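Local coordinates for glucose-6-phosphate isomerase like protein (Thermus thermophilus, PDB 1WIW), which belongs to the PGI/PMI family of sugar isomerases and probably interconverts glucose 6-phosphate or mannose 6-phosphate with fructose 6-phosphate, at residues 171-176 / 196-201; 192-195 / 201-204; 218-223 / 228-233. One frame throughout, in Å; residues are numbered along the deposited sequence.

Contact 1. Residues 171-176 / 196-201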
loop_
_atom_site.group_PDB
_atom_site.type_symbol
_atom_site.label_atom_id
_atom_site.label_comp_id
_atom_site.label_asym_id
_atom_site.label_seq_id
_atom_site.Cartn_x
_atom_site.Cartn_y
_atom_site.Cartn_z
ATOM N N LEU B 171 -1.856 -13.815 -3.322
ATOM C CA LEU B 171 -3.247 -14.259 -3.386
ATOM C C LEU B 171 -4.223 -13.102 -3.208
ATOM O O LEU B 171 -5.350 -13.152 -3.697
ATOM C CB LEU B 171 -3.528 -15.345 -2.339
ATOM C CG LEU B 171 -3.870 -14.957 -0.899
ATOM C CD1 LEU B 171 -4.459 -16.171 -0.170
ATOM C CD2 LEU B 171 -2.627 -14.441 -0.189
ATOM N N PHE B 172 -3.784 -12.064 -2.504
ATOM C CA PHE B 172 -4.602 -10.880 -2.267
ATOM C C PHE B 172 -3.662 -9.811 -1.720
ATOM O O PHE B 172 -3.314 -9.823 -0.535
ATOM C CB PHE B 172 -5.703 -11.188 -1.254
ATOM C CG PHE B 172 -6.748 -10.119 -1.154
ATOM C CD1 PHE B 172 -6.998 -9.486 0.053
ATOM C CD2 PHE B 172 -7.496 -9.755 -2.269
ATOM C CE1 PHE B 172 -7.979 -8.506 0.154
ATOM C CE2 PHE B 172 -8.480 -8.775 -2.180
ATOM C CZ PHE B 172 -8.721 -8.150 -0.960
ATOM N N ARG B 173 -3.251 -8.893 -2.592
ATOM C CA ARG B 173 -2.306 -7.846 -2.219
ATOM C C ARG B 173 -2.685 -6.999 -1.005
ATOM O O ARG B 173 -1.814 -6.628 -0.218
ATOM C CB ARG B 173 -2.018 -6.944 -3.427
ATOM C CG ARG B 173 -1.340 -7.665 -4.601
ATOM C CD ARG B 173 -0.013 -8.309 -4.196
ATOM N NE ARG B 173 0.903 -7.336 -3.609
ATOM C CZ ARG B 173 1.630 -6.465 -4.302
ATOM N NH1 ARG B 173 2.425 -5.613 -3.664
ATOM N NH2 ARG B 173 1.585 -6.461 -5.631
ATOM N N PRO B 174 -3.979 -6.677 -0.831
ATOM C CA PRO B 174 -4.340 -5.863 0.338
ATOM C C PRO B 174 -4.027 -6.521 1.686
ATOM O O PRO B 174 -4.022 -5.848 2.719
ATOM C CB PRO B 174 -5.830 -5.613 0.137
ATOM C CG PRO B 174 -5.955 -5.561 -1.359
ATOM C CD PRO B 174 -5.106 -6.747 -1.780
ATOM N N LEU B 175 -3.763 -7.827 1.684
ATOM C CA LEU B 175 -3.444 -8.521 2.930
ATOM C C LEU B 175 -2.152 -7.963 3.538
ATOM O O LEU B 175 -2.046 -7.820 4.758
ATOM C CB LEU B 175 -3.293 -10.030 2.698
ATOM C CG LEU B 175 -2.774 -10.847 3.898
ATOM C CD1 LEU B 175 -3.716 -10.691 5.090
ATOM C CD2 LEU B 175 -2.645 -12.320 3.509
ATOM N N GLU B 176 -1.179 -7.645 2.685
ATOM C CA GLU B 176 0.111 -7.104 3.132
ATOM C C GLU B 176 -0.086 -5.888 4.033
ATOM O O GLU B 176 0.511 -5.789 5.109
ATOM C CB GLU B 176 0.958 -6.701 1.921
ATOM C CG GLU B 176 1.267 -7.855 0.990
ATOM C CD GLU B 176 1.637 -7.404 -0.409
ATOM O OE1 GLU B 176 1.878 -8.280 -1.258
ATOM O OE2 GLU B 176 1.683 -6.181 -0.662
ATOM N N PRO B 196 2.855 -1.966 -6.062
ATOM C CA PRO B 196 2.034 -2.774 -6.966
ATOM C C PRO B 196 2.857 -3.741 -7.819
ATOM O O PRO B 196 2.512 -4.916 -7.923
ATOM C CB PRO B 196 1.318 -1.722 -7.790
ATOM C CG PRO B 196 1.034 -0.674 -6.754
ATOM C CD PRO B 196 2.347 -0.581 -5.998
ATOM N N SER B 197 3.929 -3.243 -8.437
ATOM C CA SER B 197 4.809 -4.087 -9.246
ATOM C C SER B 197 5.810 -4.678 -8.266
ATOM O O SER B 197 6.966 -4.255 -8.209
ATOM C CB SER B 197 5.557 -3.257 -10.301
ATOM O OG SER B 197 4.667 -2.664 -11.231
ATOM N N ALA B 198 5.354 -5.659 -7.492
ATOM C CA ALA B 198 6.181 -6.281 -6.470
ATOM C C ALA B 198 7.447 -7.004 -6.927
ATOM O O ALA B 198 8.525 -6.769 -6.383
ATOM C CB ALA B 198 5.326 -7.225 -5.631
ATOM N N LEU B 199 7.329 -7.884 -7.915
ATOM C CA LEU B 199 8.492 -8.641 -8.366
ATOM C C LEU B 199 9.607 -7.755 -8.935
ATOM O O LEU B 199 10.784 -8.009 -8.694
ATOM C CB LEU B 199 8.064 -9.703 -9.387
ATOM C CG LEU B 199 6.993 -10.682 -8.879
ATOM C CD1 LEU B 199 6.722 -11.743 -9.934
ATOM C CD2 LEU B 199 7.455 -11.338 -7.582
ATOM N N GLU B 200 9.240 -6.721 -9.681
ATOM C CA GLU B 200 10.240 -5.812 -10.242
ATOM C C GLU B 200 10.985 -5.159 -9.076
ATOM O O GLU B 200 12.202 -4.984 -9.114
ATOM C CB GLU B 200 9.560 -4.736 -11.098
ATOM C CG GLU B 200 8.807 -5.289 -12.305
ATOM C CD GLU B 200 9.728 -5.738 -13.426
ATOM O OE1 GLU B 200 10.942 -5.909 -13.176
ATOM O OE2 GLU B 200 9.235 -5.929 -14.561
ATOM N N PHE B 201 10.226 -4.809 -8.041
ATOM C CA PHE B 201 10.757 -4.183 -6.841
ATOM C C PHE B 201 11.806 -5.087 -6.181
ATOM O O PHE B 201 12.897 -4.632 -5.808
ATOM C CB PHE B 201 9.597 -3.916 -5.876
ATOM C CG PHE B 201 10.017 -3.384 -4.536
ATOM C CD1 PHE B 201 10.418 -2.061 -4.387
ATOM C CD2 PHE B 201 9.983 -4.203 -3.412
ATOM C CE1 PHE B 201 10.778 -1.559 -3.137
ATOM C CE2 PHE B 201 10.341 -3.712 -2.157
ATOM C CZ PHE B 201 10.740 -2.385 -2.022
#
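R173 reaches P196 with one arm of its guanidinium: NH2 donates to the carbonyl O of P196 at 2.9 Å, with an N-H...O angle of 148°. The acceptor lies in the guanidinium plane, whereas the donor stands 35° out of the plane of the P196 carbonyl. A198 supplies the apolar half of the contact, its CB lying over one face of the guanidinium, 3.8 Å from R173 NH2.

The arginine chain is bent rather than extended. With chi2 at -58° and chi3 close to it, the chain folds so that its head group comes beside E176, three residues further along the chain. R173 NE bonds E176 OE1 at 2.7 Å, a salt bridge on the syn side of OE1 but tilted out of the planes of both groups; S169 N also donates to this oxygen. R173 NH1 turns to the carbonyl of P195, and Y168 of strand 164-168 packs against both R173 and A198.

A charged head group thus ties the segment 171-176 to the residues leading into helix 198-204. Held by E176 and by two successive proline carbonyls, the guanidinium has little freedom to rotate, and the carboxylate beside it probably stabilises its positive charge in this partly buried setting.

Contact 2. Residues 192-195 / 201-204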
loop_
_atom_site.group_PDB
_atom_site.type_symbol
_atom_site.label_atom_id
_atom_site.label_comp_id
_atom_site.label_asym_id
_atom_site.label_seq_id
_atom_site.Cartn_x
_atom_site.Cartn_y
_atom_site.Cartn_z
ATOM N N LEU B 192 7.356 -3.553 6.176
ATOM C CA LEU B 192 6.990 -2.913 4.922
ATOM C C LEU B 192 6.344 -3.853 3.935
ATOM O O LEU B 192 6.361 -5.073 4.097
ATOM C CB LEU B 192 8.189 -2.250 4.247
ATOM C CG LEU B 192 9.151 -3.156 3.491
ATOM C CD1 LEU B 192 9.880 -2.349 2.416
ATOM C CD2 LEU B 192 10.115 -3.788 4.471
ATOM N N THR B 193 5.798 -3.241 2.895
ATOM C CA THR B 193 5.108 -3.929 1.825
ATOM C C THR B 193 5.703 -3.479 0.500
ATOM O O THR B 193 6.205 -2.360 0.382
ATOM C CB THR B 193 3.616 -3.555 1.843
ATOM O OG1 THR B 193 2.996 -4.162 2.985
ATOM C CG2 THR B 193 2.921 -4.010 0.576
ATOM N N PRO B 194 5.682 -4.355 -0.511
ATOM C CA PRO B 194 6.236 -3.947 -1.803
ATOM C C PRO B 194 5.180 -3.134 -2.544
ATOM O O PRO B 194 4.015 -3.115 -2.152
ATOM C CB PRO B 194 6.533 -5.276 -2.484
ATOM C CG PRO B 194 5.448 -6.167 -1.950
ATOM C CD PRO B 194 5.408 -5.802 -0.482
ATOM N N PRO B 195 5.578 -2.427 -3.605
ATOM C CA PRO B 195 4.612 -1.632 -4.367
ATOM C C PRO B 195 3.783 -2.543 -5.281
ATOM O O PRO B 195 3.957 -3.762 -5.273
ATOM C CB PRO B 195 5.513 -0.671 -5.149
ATOM C CG PRO B 195 6.736 -1.501 -5.392
ATOM C CD PRO B 195 6.958 -2.141 -4.041
ATOM N N PHE B 201 10.226 -4.809 -8.041
ATOM C CA PHE B 201 10.757 -4.183 -6.841
ATOM C C PHE B 201 11.806 -5.087 -6.181
ATOM O O PHE B 201 12.897 -4.632 -5.808
ATOM C CB PHE B 201 9.597 -3.916 -5.876
ATOM C CG PHE B 201 10.017 -3.384 -4.536
ATOM C CD1 PHE B 201 10.418 -2.061 -4.387
ATOM C CD2 PHE B 201 9.983 -4.203 -3.412
ATOM C CE1 PHE B 201 10.778 -1.559 -3.137
ATOM C CE2 PHE B 201 10.341 -3.712 -2.157
ATOM C CZ PHE B 201 10.740 -2.385 -2.022
ATOM N N PHE B 202 11.475 -6.368 -6.045
ATOM C CA PHE B 202 12.385 -7.326 -5.425
ATOM C C PHE B 202 13.702 -7.431 -6.196
ATOM O O PHE B 202 14.763 -7.587 -5.604
ATOM C CB PHE B 202 11.727 -8.706 -5.360
ATOM C CG PHE B 202 10.464 -8.748 -4.537
ATOM C CD1 PHE B 202 9.516 -9.741 -4.760
ATOM C CD2 PHE B 202 10.233 -7.814 -3.527
ATOM C CE1 PHE B 202 8.349 -9.807 -3.988
ATOM C CE2 PHE B 202 9.072 -7.871 -2.749
ATOM C CZ PHE B 202 8.127 -8.872 -2.981
ATOM N N LEU B 203 13.613 -7.342 -7.519
ATOM C CA LEU B 203 14.771 -7.448 -8.403
ATOM C C LEU B 203 15.762 -6.293 -8.364
ATOM O O LEU B 203 16.969 -6.519 -8.356
ATOM C CB LEU B 203 14.308 -7.624 -9.851
ATOM C CG LEU B 203 13.745 -8.975 -10.283
ATOM C CD1 LEU B 203 13.073 -8.842 -11.637
ATOM C CD2 LEU B 203 14.874 -10.004 -10.341
ATOM N N VAL B 204 15.265 -5.061 -8.335
ATOM C CA VAL B 204 16.155 -3.901 -8.356
ATOM C C VAL B 204 16.317 -3.097 -7.072
ATOM O O VAL B 204 17.375 -2.510 -6.836
ATOM C CB VAL B 204 15.735 -2.920 -9.476
ATOM C CG1 VAL B 204 15.920 -3.574 -10.837
ATOM C CG2 VAL B 204 14.287 -2.507 -9.288
#
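P195 lays its CD over one face of the F201 ring, 3.6 Å from the ring centroid and 22° off the ring normal, a CH-pi contact. P194 and P195 belong to the connection between helices 174-185 and 198-204 of the C-terminal SIS domain, and F201 and F202 to the short helix 198-204, so the chain folds back on itself over only a few residues.

The P195 ring and the F201 side chain cross at about a right angle. CD is displaced toward the rim on the CG side of the aromatic ring, and its closest approach is 3.3 Å to F201 CG. P195 CG follows alongside, 3.8 Å from F201 CB, so that the proline spans the root of the phenylalanine as well as its ring. F201 has CG anti to the backbone N (chi1 175°), which carries its ring toward the prolines.

F202 takes the other course: chi1 of -61° sets its CG beside the backbone N, and although its CB does not head for the prolines, the far end of the ring comes back to P194. F202 CE2 also lies at the edge of the F201 ring, in its plane, while Y168 packs edge-to-face with F202.

All four touching residues are buried, and the contact between them is wholly apolar. The second subunit adds to the cover, with A184 of that chain packing on F201 and its Q180 on P195. P194 sits against the junction of the two rings: its CB lies 3.7 Å from F201 CD2 and 3.6 Å from F202 CE2, while its CG is 3.9 Å from F202 CZ.

Contact 3. Residues 218-223 / 228-233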
loop_
_atom_site.group_PDB
_atom_site.type_symbol
_atom_site.label_atom_id
_atom_site.label_comp_id
_atom_site.label_asym_id
_atom_site.label_seq_id
_atom_site.Cartn_x
_atom_site.Cartn_y
_atom_site.Cartn_z
ATOM N N ALA B 218 11.974 -11.529 4.509
ATOM C CA ALA B 218 10.885 -11.663 3.557
ATOM C C ALA B 218 9.866 -12.654 4.096
ATOM O O ALA B 218 10.227 -13.733 4.571
ATOM C CB ALA B 218 11.418 -12.130 2.215
ATOM N N VAL B 219 8.594 -12.277 4.042
ATOM C CA VAL B 219 7.529 -13.156 4.518
ATOM C C VAL B 219 6.524 -13.326 3.393
ATOM O O VAL B 219 5.723 -12.431 3.128
ATOM C CB VAL B 219 6.812 -12.564 5.751
ATOM C CG1 VAL B 219 5.756 -13.534 6.250
ATOM C CG2 VAL B 219 7.819 -12.275 6.850
ATOM N N LEU B 220 6.584 -14.469 2.717
ATOM C CA LEU B 220 5.672 -14.732 1.611
ATOM C C LEU B 220 4.392 -15.349 2.170
ATOM O O LEU B 220 4.403 -16.447 2.719
ATOM C CB LEU B 220 6.336 -15.669 0.597
ATOM C CG LEU B 220 7.740 -15.229 0.158
ATOM C CD1 LEU B 220 8.286 -16.186 -0.886
ATOM C CD2 LEU B 220 7.692 -13.809 -0.397
ATOM N N LEU B 221 3.294 -14.619 2.034
ATOM C CA LEU B 221 2.006 -15.059 2.547
ATOM C C LEU B 221 1.137 -15.803 1.533
ATOM O O LEU B 221 0.630 -15.208 0.582
ATOM C CB LEU B 221 1.235 -13.840 3.077
ATOM C CG LEU B 221 1.918 -13.090 4.221
ATOM C CD1 LEU B 221 1.247 -11.748 4.443
ATOM C CD2 LEU B 221 1.853 -13.951 5.473
ATOM N N GLY B 222 0.969 -17.103 1.736
ATOM C CA GLY B 222 0.113 -17.874 0.847
ATOM C C GLY B 222 0.710 -18.441 -0.432
ATOM O O GLY B 222 1.855 -18.161 -0.774
ATOM N N PRO B 223 -0.077 -19.238 -1.173
ATOM C CA PRO B 223 0.310 -19.887 -2.429
ATOM C C PRO B 223 0.203 -19.001 -3.667
ATOM O O PRO B 223 -0.304 -17.882 -3.603
ATOM C CB PRO B 223 -0.650 -21.065 -2.498
ATOM C CG PRO B 223 -1.914 -20.451 -2.001
ATOM C CD PRO B 223 -1.449 -19.630 -0.792
ATOM N N ALA B 228 6.234 -18.237 -5.795
ATOM C CA ALA B 228 7.382 -19.073 -6.119
ATOM C C ALA B 228 8.463 -18.251 -6.817
ATOM O O ALA B 228 9.653 -18.424 -6.553
ATOM C CB ALA B 228 6.950 -20.231 -7.006
ATOM N N LEU B 229 8.038 -17.365 -7.714
ATOM C CA LEU B 229 8.959 -16.501 -8.445
ATOM C C LEU B 229 9.599 -15.560 -7.435
ATOM O O LEU B 229 10.808 -15.321 -7.466
ATOM C CB LEU B 229 8.200 -15.696 -9.505
ATOM C CG LEU B 229 7.536 -16.523 -10.610
ATOM C CD1 LEU B 229 6.595 -15.656 -11.440
ATOM C CD2 LEU B 229 8.623 -17.143 -11.484
ATOM N N ALA B 230 8.774 -15.042 -6.529
ATOM C CA ALA B 230 9.240 -14.136 -5.489
ATOM C C ALA B 230 10.340 -14.805 -4.673
ATOM O O ALA B 230 11.352 -14.185 -4.345
ATOM C CB ALA B 230 8.079 -13.745 -4.581
ATOM N N LYS B 231 10.143 -16.080 -4.355
ATOM C CA LYS B 231 11.125 -16.822 -3.576
ATOM C C LYS B 231 12.458 -16.925 -4.306
ATOM O O LYS B 231 13.515 -16.688 -3.715
ATOM C CB LYS B 231 10.602 -18.225 -3.251
ATOM C CG LYS B 231 11.593 -19.099 -2.492
ATOM C CD LYS B 231 10.976 -20.441 -2.145
ATOM C CE LYS B 231 11.931 -21.314 -1.345
ATOM N NZ LYS B 231 11.294 -22.615 -0.978
ATOM N N GLU B 232 12.415 -17.270 -5.589
ATOM C CA GLU B 232 13.648 -17.394 -6.366
ATOM C C GLU B 232 14.429 -16.080 -6.394
ATOM O O GLU B 232 15.659 -16.074 -6.367
ATOM C CB GLU B 232 13.341 -17.845 -7.798
ATOM C CG GLU B 232 14.588 -17.993 -8.668
ATOM C CD GLU B 232 14.302 -18.643 -10.015
ATOM O OE1 GLU B 232 13.948 -19.845 -10.039
ATOM O OE2 GLU B 232 14.430 -17.949 -11.048
ATOM N N ILE B 233 13.715 -14.962 -6.432
ATOM C CA ILE B 233 14.363 -13.657 -6.462
ATOM C C ILE B 233 14.913 -13.226 -5.097
ATOM O O ILE B 233 16.084 -12.860 -4.974
ATOM C CB ILE B 233 13.383 -12.577 -6.984
ATOM C CG1 ILE B 233 13.055 -12.857 -8.455
ATOM C CG2 ILE B 233 13.986 -11.182 -6.811
ATOM C CD1 ILE B 233 11.952 -11.991 -9.027
#
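L220 and K231 meet with their side chains at about a right angle, the leucine running out from the strand and the lysine passing across its end. L220 CD1 is the branch that meets K231, 3.9 Å from K231 CB and equally near K231 N, so this methyl rests against the helix backbone as much as against the side chain. The other branch turns to A230, with CD2 at 4.2 Å from A230 CB. The fork of the leucine is therefore divided between two consecutive residues of the helix. Its chi1 of -50° places CG beside the backbone N.

Strand 216-221, helix 225-234 and strand 240-244 form a beta-alpha-beta unit within the three-stranded parallel sheet of the C-terminal SIS domain, and L220 is the strand residue that packs under the helix. On the sheet it has L241 and Y168 for neighbours, one from each flanking strand. The residues on either side of it in the chain, V219 and L221, both pack on helix 251-272, which lies across the opposite face of the sheet.

A230 points its CB at the strand and also meets L199 and F202 of helix 198-204. K231 is used differently at its two ends. CB packs on the leucine, whereas the rest of the chain, fully extended from chi1 onward, leads away from strand 216-221 and delivers NZ to a salt bridge with OE2 of E243 on the neighbouring strand 240-244. Beyond the end of strand 216-221, G222 takes up a backbone conformation (phi 86°, psi 175°) in which a side chain would press on the preceding carbonyl oxygen.

Contacts 1 and 2 both use helix 198-204 of the C-terminal SIS domain, and contact 3 packs against that helix through A230 and I233. Contacts 1 and 2, with centres about 8 Å apart, share F201, and the probable R173 NH1 to P195 O bond, 2.9 Å, runs between them; both also touch the second subunit. Contact 3 is centred about 10 Å from contact 1 and 12 Å from contact 2. It meets contact 2 where F202 CB approaches I233 CG2 at 3.7 Å, and contact 1 where L199 CD2 lies 3.9 Å from A230 CB. Y168 packs against residues of all three. None of the contacts can be tied to a substrate site, so their relation to sugar phosphate binding remains open.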